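Local structure of neurotoxin (Clostridium botulinum, 1ZB7) at residues Pro2-Tyr10 against Phe37-Glu48; Gly396-Leu404 against Gly410-Ala419. The protein acts as a zinc endopeptidase inside the host cell, cutting synaptobrevins such as VAMP2 at an Ala-Ala bond. One frame throughout, in Å; residues are numbered along the deposited sequence.

How the contacts relate
Contacts 1 and 2 lie in different parts of one zinc-protease light chain and do not touch: their centres are 28 Å apart and their nearest atoms about 14 Å apart. Contact 1 (2-10 with 37-48) lays the N-terminal segment along the corner between strands 34-38 and 43-46 of the large mixed sheet, its centre about 14 Å from the centre of the chain. Contact 2 (396-404 with 410-419) is peripheral, its centre about 27 Å from that of the chain, and folds the loop that connects strands 377-381 and 421-422 of the four-stranded sheet. Neither contact includes any residue of helix 224-239, which carries the HExxH zinc-protease motif.

Contact 1 (Pro2-Tyr10 against Phe37-Glu48); sequences PVNIKNFNY and FRIIDRIWIVPE
Phe8 and Phe37 make the tight part of this contact. Phe37 turns its edge toward the face of Phe8 in a T-shaped pair, centroids 5.5 Å apart and planes at 61°, while Phe37 CB lies over the same ring in a CH-pi contact. Lys6 CG lies over the opposite face of Phe8, and in the ring plane Arg38 O meets its edge at 3.3 Å from CE2. A flat ring suits this place, since Phe8 takes aliphatic carbons on both faces and a carbonyl oxygen at its C-H edge. Tyr10 extends the cluster: with CG anti to its backbone N (chi1 -169°), its ring reaches Phe37, CD1 lying 3.7 Å from Phe37 CZ, and its edge meets Pro47 CG. A water joins Tyr10 OH to Glu48 OE2, and that carboxylate also pairs with Lys85.

Toward Pro2 the aromatic rings give way to aliphatic side chains: Val3 CG1 lies 3.7 Å from Ile40 CG2, and helices 82-99 and 103-114 pack on this group. One direct bond joins the backbones, Lys6 N to Ile39 O at 2.8 Å, nearly straight (168°) and on a carbonyl lone pair. On the loose, solvent side, a water links Asn4 O to Asp41, and Lys6 runs out extended to Asp18. The arrangement is an irregular N-terminal segment packed through an aromatic cluster against a beta hairpin, whose type II turn spans Ile40 to Ile43.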
# COMPACT_ATOMS: atom_id res chain seq x y z
N PRO A 2 -21.62 -9.50 30.08
CA PRO A 2 -21.00 -8.24 29.66
C PRO A 2 -20.46 -7.49 30.87
O PRO A 2 -21.06 -7.52 31.95
CB PRO A 2 -22.13 -7.45 29.00
CG PRO A 2 -23.27 -8.43 28.87
CD PRO A 2 -23.09 -9.38 30.02
N VAL A 3 -19.30 -6.89 30.63
CA VAL A 3 -18.51 -6.08 31.57
C VAL A 3 -19.36 -4.87 32.08
O VAL A 3 -20.16 -4.31 31.34
CB VAL A 3 -17.24 -5.71 30.82
CG1 VAL A 3 -17.03 -4.21 30.54
CG2 VAL A 3 -16.04 -6.53 31.32
N ASN A 4 -19.20 -4.56 33.35
CA ASN A 4 -19.78 -3.37 33.88
C ASN A 4 -18.92 -2.12 33.59
O ASN A 4 -17.76 -2.11 33.84
CB ASN A 4 -20.02 -3.49 35.39
CG ASN A 4 -20.64 -2.21 35.99
OD1 ASN A 4 -19.90 -1.34 36.56
ND2 ASN A 4 -21.96 -2.05 35.81
N ILE A 5 -19.57 -1.05 33.19
CA ILE A 5 -18.88 0.21 32.89
C ILE A 5 -19.41 1.29 33.85
O ILE A 5 -20.59 1.61 33.82
CB ILE A 5 -19.04 0.63 31.40
CG1 ILE A 5 -18.62 -0.55 30.51
CG2 ILE A 5 -18.24 1.87 31.12
CD1 ILE A 5 -18.73 -0.32 29.06
N LYS A 6 -18.50 1.79 34.70
CA LYS A 6 -18.84 2.74 35.72
C LYS A 6 -18.82 4.20 35.23
O LYS A 6 -17.93 4.57 34.50
CB LYS A 6 -17.92 2.57 36.94
CG LYS A 6 -18.45 3.29 38.14
CD LYS A 6 -17.79 2.86 39.38
CE LYS A 6 -18.13 3.96 40.45
NZ LYS A 6 -17.67 3.45 41.78
N ASN A 7 -19.82 4.98 35.63
CA ASN A 7 -19.92 6.41 35.44
C ASN A 7 -19.17 7.19 36.49
O ASN A 7 -19.22 6.86 37.58
CB ASN A 7 -21.41 6.87 35.53
CG ASN A 7 -22.34 6.26 34.42
OD1 ASN A 7 -22.03 6.21 33.20
ND2 ASN A 7 -23.53 5.86 34.87
N PHE A 8 -18.57 8.29 36.13
CA PHE A 8 -17.76 9.14 37.01
C PHE A 8 -17.91 10.56 36.56
O PHE A 8 -18.19 10.82 35.36
CB PHE A 8 -16.27 8.85 36.84
CG PHE A 8 -15.83 7.50 37.41
CD1 PHE A 8 -15.72 7.30 38.77
CD2 PHE A 8 -15.47 6.49 36.57
CE1 PHE A 8 -15.29 6.08 39.28
CE2 PHE A 8 -15.05 5.28 37.10
CZ PHE A 8 -14.92 5.10 38.39
N ASN A 9 -17.70 11.47 37.50
CA ASN A 9 -17.46 12.89 37.23
C ASN A 9 -16.02 13.13 37.52
O ASN A 9 -15.55 12.54 38.42
CB ASN A 9 -18.35 13.78 38.13
CG ASN A 9 -19.84 13.42 38.03
OD1 ASN A 9 -20.47 13.75 36.99
ND2 ASN A 9 -20.41 12.71 39.08
N TYR A 10 -15.34 13.98 36.75
CA TYR A 10 -13.99 14.35 37.03
C TYR A 10 -13.72 14.78 38.45
O TYR A 10 -12.69 14.44 39.00
CB TYR A 10 -13.45 15.43 36.11
CG TYR A 10 -11.95 15.56 36.29
CD1 TYR A 10 -11.09 14.60 35.76
CD2 TYR A 10 -11.38 16.57 37.03
CE1 TYR A 10 -9.76 14.68 35.93
CE2 TYR A 10 -10.00 16.65 37.19
CZ TYR A 10 -9.21 15.70 36.62
OH TYR A 10 -7.83 15.74 36.72
N PHE A 37 -9.32 7.01 36.68
CA PHE A 37 -10.71 6.51 36.89
C PHE A 37 -10.80 5.09 36.28
O PHE A 37 -10.51 4.85 35.09
CB PHE A 37 -11.75 7.40 36.26
CG PHE A 37 -11.66 8.82 36.69
CD1 PHE A 37 -12.52 9.32 37.67
CD2 PHE A 37 -10.67 9.63 36.19
CE1 PHE A 37 -12.43 10.63 38.11
CE2 PHE A 37 -10.57 10.98 36.62
CZ PHE A 37 -11.48 11.46 37.61
N ARG A 38 -11.16 4.15 37.14
CA ARG A 38 -11.30 2.79 36.71
C ARG A 38 -12.74 2.57 36.32
O ARG A 38 -13.63 2.29 37.17
CB ARG A 38 -10.85 1.79 37.78
CG ARG A 38 -10.65 0.33 37.25
CD ARG A 38 -10.34 -0.78 38.31
NE ARG A 38 -11.48 -0.97 39.19
CZ ARG A 38 -11.50 -0.78 40.52
NH1 ARG A 38 -10.41 -0.38 41.16
NH2 ARG A 38 -12.63 -0.93 41.21
N ILE A 39 -12.94 2.65 35.02
CA ILE A 39 -14.25 2.47 34.45
C ILE A 39 -14.72 1.01 34.23
O ILE A 39 -15.93 0.70 34.20
CB ILE A 39 -14.34 3.27 33.11
CG1 ILE A 39 -13.24 2.78 32.13
CG2 ILE A 39 -14.23 4.73 33.38
CD1 ILE A 39 -13.69 2.87 30.73
N ILE A 40 -13.74 0.13 34.06
CA ILE A 40 -13.90 -1.30 33.85
C ILE A 40 -12.75 -1.88 34.63
O ILE A 40 -11.72 -1.24 34.76
CB ILE A 40 -13.79 -1.71 32.32
CG1 ILE A 40 -14.93 -1.14 31.50
CG2 ILE A 40 -13.89 -3.29 32.16
CD1 ILE A 40 -14.68 -0.91 29.92
N ASP A 41 -12.93 -3.07 35.21
CA ASP A 41 -11.75 -3.78 35.75
C ASP A 41 -10.50 -3.81 34.81
O ASP A 41 -10.58 -4.15 33.64
CB ASP A 41 -12.13 -5.17 36.21
CG ASP A 41 -13.10 -5.08 37.47
OD1 ASP A 41 -12.64 -4.74 38.67
OD2 ASP A 41 -14.31 -5.27 37.17
N ARG A 42 -9.40 -3.39 35.40
CA ARG A 42 -8.11 -3.35 34.79
C ARG A 42 -7.91 -2.28 33.68
O ARG A 42 -6.86 -2.21 33.12
CB ARG A 42 -7.76 -4.78 34.34
CG ARG A 42 -7.64 -5.64 35.63
CD ARG A 42 -6.76 -6.76 35.43
NE ARG A 42 -5.84 -6.96 36.56
CZ ARG A 42 -4.49 -6.90 36.55
NH1 ARG A 42 -3.67 -6.56 35.47
NH2 ARG A 42 -3.93 -7.21 37.69
N ILE A 43 -8.91 -1.42 33.50
CA ILE A 43 -8.95 -0.37 32.47
C ILE A 43 -9.23 1.03 33.09
O ILE A 43 -10.30 1.27 33.68
CB ILE A 43 -10.02 -0.69 31.40
CG1 ILE A 43 -9.83 -2.09 30.83
CG2 ILE A 43 -10.00 0.36 30.34
CD1 ILE A 43 -10.86 -2.45 29.69
N TRP A 44 -8.26 1.91 32.94
CA TRP A 44 -8.21 3.19 33.57
C TRP A 44 -8.25 4.30 32.49
O TRP A 44 -7.63 4.16 31.44
CB TRP A 44 -6.90 3.31 34.37
CG TRP A 44 -6.89 2.37 35.53
CD1 TRP A 44 -6.51 0.97 35.54
CD2 TRP A 44 -7.23 2.66 36.87
NE1 TRP A 44 -6.61 0.50 36.76
CE2 TRP A 44 -7.03 1.46 37.62
CE3 TRP A 44 -7.67 3.81 37.53
CZ2 TRP A 44 -7.30 1.37 38.97
CZ3 TRP A 44 -7.99 3.72 38.87
CH2 TRP A 44 -7.77 2.52 39.60
N ILE A 45 -9.03 5.36 32.76
CA ILE A 45 -8.99 6.62 32.02
C ILE A 45 -8.23 7.70 32.84
O ILE A 45 -8.51 7.97 33.96
CB ILE A 45 -10.36 7.15 31.70
CG1 ILE A 45 -11.26 6.07 31.10
CG2 ILE A 45 -10.28 8.37 30.79
CD1 ILE A 45 -10.70 5.37 29.87
N VAL A 46 -7.26 8.28 32.20
CA VAL A 46 -6.47 9.38 32.70
C VAL A 46 -6.72 10.58 31.76
O VAL A 46 -6.14 10.66 30.68
CB VAL A 46 -4.99 9.08 32.80
CG1 VAL A 46 -4.26 10.19 33.51
CG2 VAL A 46 -4.73 7.77 33.57
N PRO A 47 -7.62 11.46 32.13
CA PRO A 47 -8.00 12.62 31.26
C PRO A 47 -6.99 13.76 31.30
O PRO A 47 -7.29 14.80 31.79
CB PRO A 47 -9.37 13.05 31.80
CG PRO A 47 -9.70 12.15 32.83
CD PRO A 47 -8.47 11.45 33.31
N GLU A 48 -5.80 13.49 30.80
CA GLU A 48 -4.76 14.43 30.82
C GLU A 48 -4.03 14.23 29.50
O GLU A 48 -4.05 13.17 28.91
CB GLU A 48 -3.70 14.14 31.89
CG GLU A 48 -4.15 13.94 33.30
CD GLU A 48 -4.13 15.23 34.10
OE1 GLU A 48 -3.29 16.08 33.73
OE2 GLU A 48 -4.92 15.31 35.12
O HOH W 1 -15.81 -4.00 35.25
O HOH W 2 -6.55 13.50 35.45

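Contact 2 (Gly396-Leu404 against Gly410-Ala419); sequences GFNIASKNL and GQNKAVNKEA
The Phe397 ring meets Gly410 O, Asn416 ND2 and Ala419 CB obliquely, and a water lies in plane at its edge. Phe221 and Tyr391 form edge-to-face pairs with it, so this large apolar ring suits a buried place among aromatic neighbours. The methyl group of Ala419 is small enough to fit beside Phe397 CE1, at 4.2 Å.

The amides of Asn398 and Gln411 cross with their planes 39° apart. Asn398 ND2 gives Gln411 OE1 a bond of 3.1 Å, in the plane of the donor amide but 22° from that of the acceptor carbonyl. Both groups have further partners: Asn398 ND2 reaches Gly365 O, while Gln411 OE1 accepts from Lys367 N and Gln411 NE2 binds Phe221 O. Amides suit this buried place because each can donate and accept.

Gly410 fits where the backbones come closest, for a CB would run into Phe397 O. Its N binds Leu404 O at 3.0 Å on a lone pair. Asn416 swings its amide away from its own N and reaches back within its own segment to give Gly410 O a nearly straight bond from ND2, 2.8 Å and 169°. The same ND2 donates to the water that binds Phe397 O.

Leu404 fills the space between these polar groups, its CD1 against the Asn416 amide and its CD2 3.9 Å from Val415 CG1. Farther out, Lys402 and the exposed Glu418 come from opposite directions into a salt bridge whose hydrogen bond is weak, Lys402 NZ to Glu418 OE2 3.5 Å; Lys402 NZ also binds Thr389 O.

The loop connects strand 377-381 to strand 421-422, its neighbour in the four-stranded sheet. Gln411 and Lys413 form backbone hydrogen bonds with strand 215-221, and Phe397 packs on Leu200 of strand 199-208.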
# COMPACT_ATOMS: atom_id res chain seq x y z
N GLY A 396 -24.53 5.38 17.06
CA GLY A 396 -23.55 6.46 16.77
C GLY A 396 -24.16 7.64 16.07
O GLY A 396 -25.17 8.14 16.49
N PHE A 397 -23.60 8.03 14.91
CA PHE A 397 -24.08 9.18 14.12
C PHE A 397 -25.22 8.77 13.21
O PHE A 397 -25.97 9.63 12.73
CB PHE A 397 -22.97 9.77 13.19
CG PHE A 397 -21.80 10.43 13.92
CD1 PHE A 397 -21.96 11.63 14.57
CD2 PHE A 397 -20.53 9.83 13.92
CE1 PHE A 397 -20.87 12.24 15.22
CE2 PHE A 397 -19.45 10.44 14.56
CZ PHE A 397 -19.64 11.65 15.21
N ASN A 398 -25.35 7.48 12.97
CA ASN A 398 -26.19 6.96 11.89
C ASN A 398 -27.63 6.65 12.41
O ASN A 398 -28.10 5.52 12.38
CB ASN A 398 -25.55 5.71 11.24
CG ASN A 398 -24.19 6.01 10.54
OD1 ASN A 398 -24.03 7.05 10.02
ND2 ASN A 398 -23.26 5.03 10.51
N ILE A 399 -28.27 7.68 12.91
CA ILE A 399 -29.56 7.57 13.68
C ILE A 399 -30.77 7.44 12.72
O ILE A 399 -31.03 8.31 11.88
CB ILE A 399 -29.71 8.80 14.54
CG1 ILE A 399 -28.50 8.87 15.54
CG2 ILE A 399 -31.03 8.78 15.31
CD1 ILE A 399 -28.29 10.27 16.09
N ALA A 400 -31.40 6.27 12.77
CA ALA A 400 -32.53 5.98 11.81
C ALA A 400 -33.65 7.01 11.89
O ALA A 400 -34.23 7.41 10.83
CB ALA A 400 -33.05 4.56 12.01
N SER A 401 -33.93 7.53 13.09
CA SER A 401 -35.07 8.48 13.23
C SER A 401 -34.77 9.81 12.53
O SER A 401 -35.71 10.62 12.23
CB SER A 401 -35.49 8.74 14.70
OG SER A 401 -34.42 9.27 15.47
N LYS A 402 -33.49 10.07 12.23
CA LYS A 402 -33.21 11.31 11.47
C LYS A 402 -32.90 11.03 10.02
O LYS A 402 -32.44 11.92 9.30
CB LYS A 402 -32.09 12.12 12.11
CG LYS A 402 -32.19 12.27 13.63
CD LYS A 402 -30.95 13.02 14.13
CE LYS A 402 -30.78 14.40 13.47
NZ LYS A 402 -29.95 15.39 14.27
N ASN A 403 -33.21 9.82 9.58
CA ASN A 403 -32.81 9.33 8.26
C ASN A 403 -31.31 9.45 8.01
O ASN A 403 -30.87 9.84 6.92
CB ASN A 403 -33.64 10.02 7.11
CG ASN A 403 -33.72 9.15 5.83
OD1 ASN A 403 -33.67 7.88 5.88
ND2 ASN A 403 -33.86 9.81 4.67
N LEU A 404 -30.52 9.15 9.03
CA LEU A 404 -29.04 9.15 8.90
C LEU A 404 -28.47 7.76 8.89
O LEU A 404 -27.22 7.58 8.85
CB LEU A 404 -28.41 10.05 9.96
CG LEU A 404 -28.78 11.54 9.85
CD1 LEU A 404 -28.18 12.36 10.95
CD2 LEU A 404 -28.33 12.17 8.54
N GLY A 410 -25.15 9.67 8.26
CA GLY A 410 -24.73 10.36 9.48
C GLY A 410 -23.21 10.57 9.58
O GLY A 410 -22.76 11.39 10.31
N GLN A 411 -22.43 9.79 8.82
CA GLN A 411 -20.96 9.96 8.72
C GLN A 411 -20.55 10.74 7.46
O GLN A 411 -19.38 11.01 7.23
CB GLN A 411 -20.29 8.59 8.71
CG GLN A 411 -20.31 7.81 10.08
CD GLN A 411 -19.65 6.45 9.92
OE1 GLN A 411 -20.32 5.48 9.70
NE2 GLN A 411 -18.34 6.43 9.91
N ASN A 412 -21.52 11.13 6.67
CA ASN A 412 -21.29 11.78 5.37
C ASN A 412 -21.00 13.25 5.60
O ASN A 412 -21.84 13.96 6.08
CB ASN A 412 -22.52 11.56 4.48
CG ASN A 412 -22.28 11.97 3.01
OD1 ASN A 412 -21.64 12.97 2.73
ND2 ASN A 412 -22.81 11.16 2.08
N LYS A 413 -19.79 13.72 5.27
CA LYS A 413 -19.48 15.14 5.60
C LYS A 413 -20.49 16.12 4.92
O LYS A 413 -20.72 17.21 5.48
CB LYS A 413 -18.11 15.54 5.13
CG LYS A 413 -16.90 15.31 6.01
CD LYS A 413 -16.21 16.69 6.04
CE LYS A 413 -14.82 16.61 5.92
NZ LYS A 413 -14.37 18.04 5.81
N ALA A 414 -20.98 15.79 3.71
CA ALA A 414 -21.87 16.73 2.98
C ALA A 414 -23.30 16.78 3.53
O ALA A 414 -23.94 17.78 3.36
CB ALA A 414 -21.92 16.45 1.50
N VAL A 415 -23.76 15.72 4.20
CA VAL A 415 -25.08 15.59 4.72
C VAL A 415 -25.19 15.93 6.21
O VAL A 415 -26.15 16.51 6.59
CB VAL A 415 -25.55 14.15 4.56
CG1 VAL A 415 -26.89 13.88 5.31
CG2 VAL A 415 -25.72 13.81 3.16
N ASN A 416 -24.27 15.48 7.05
CA ASN A 416 -24.43 15.63 8.50
C ASN A 416 -23.49 16.73 9.04
O ASN A 416 -22.68 16.53 9.95
CB ASN A 416 -24.22 14.27 9.22
CG ASN A 416 -24.76 14.30 10.64
OD1 ASN A 416 -25.48 15.23 10.97
ND2 ASN A 416 -24.36 13.33 11.51
N LYS A 417 -23.57 17.88 8.41
CA LYS A 417 -22.73 19.04 8.74
C LYS A 417 -22.83 19.53 10.19
O LYS A 417 -21.88 20.06 10.75
CB LYS A 417 -23.06 20.19 7.77
CG LYS A 417 -22.61 19.92 6.34
CD LYS A 417 -22.47 21.24 5.54
CE LYS A 417 -21.68 21.09 4.22
NZ LYS A 417 -20.43 20.23 4.47
N GLU A 418 -23.97 19.35 10.80
CA GLU A 418 -24.15 19.83 12.16
C GLU A 418 -23.29 19.00 13.17
O GLU A 418 -23.00 19.43 14.31
CB GLU A 418 -25.66 19.80 12.50
CG GLU A 418 -26.13 18.40 12.72
CD GLU A 418 -27.62 18.29 12.98
OE1 GLU A 418 -28.08 18.81 14.03
OE2 GLU A 418 -28.30 17.61 12.17
N ALA A 419 -22.85 17.82 12.73
CA ALA A 419 -22.14 16.92 13.62
C ALA A 419 -20.72 17.40 13.96
O ALA A 419 -20.15 16.99 14.97
CB ALA A 419 -22.14 15.56 13.02
O HOH W 3 -25.80 12.17 13.74
O HOH W 4 -27.22 14.44 13.17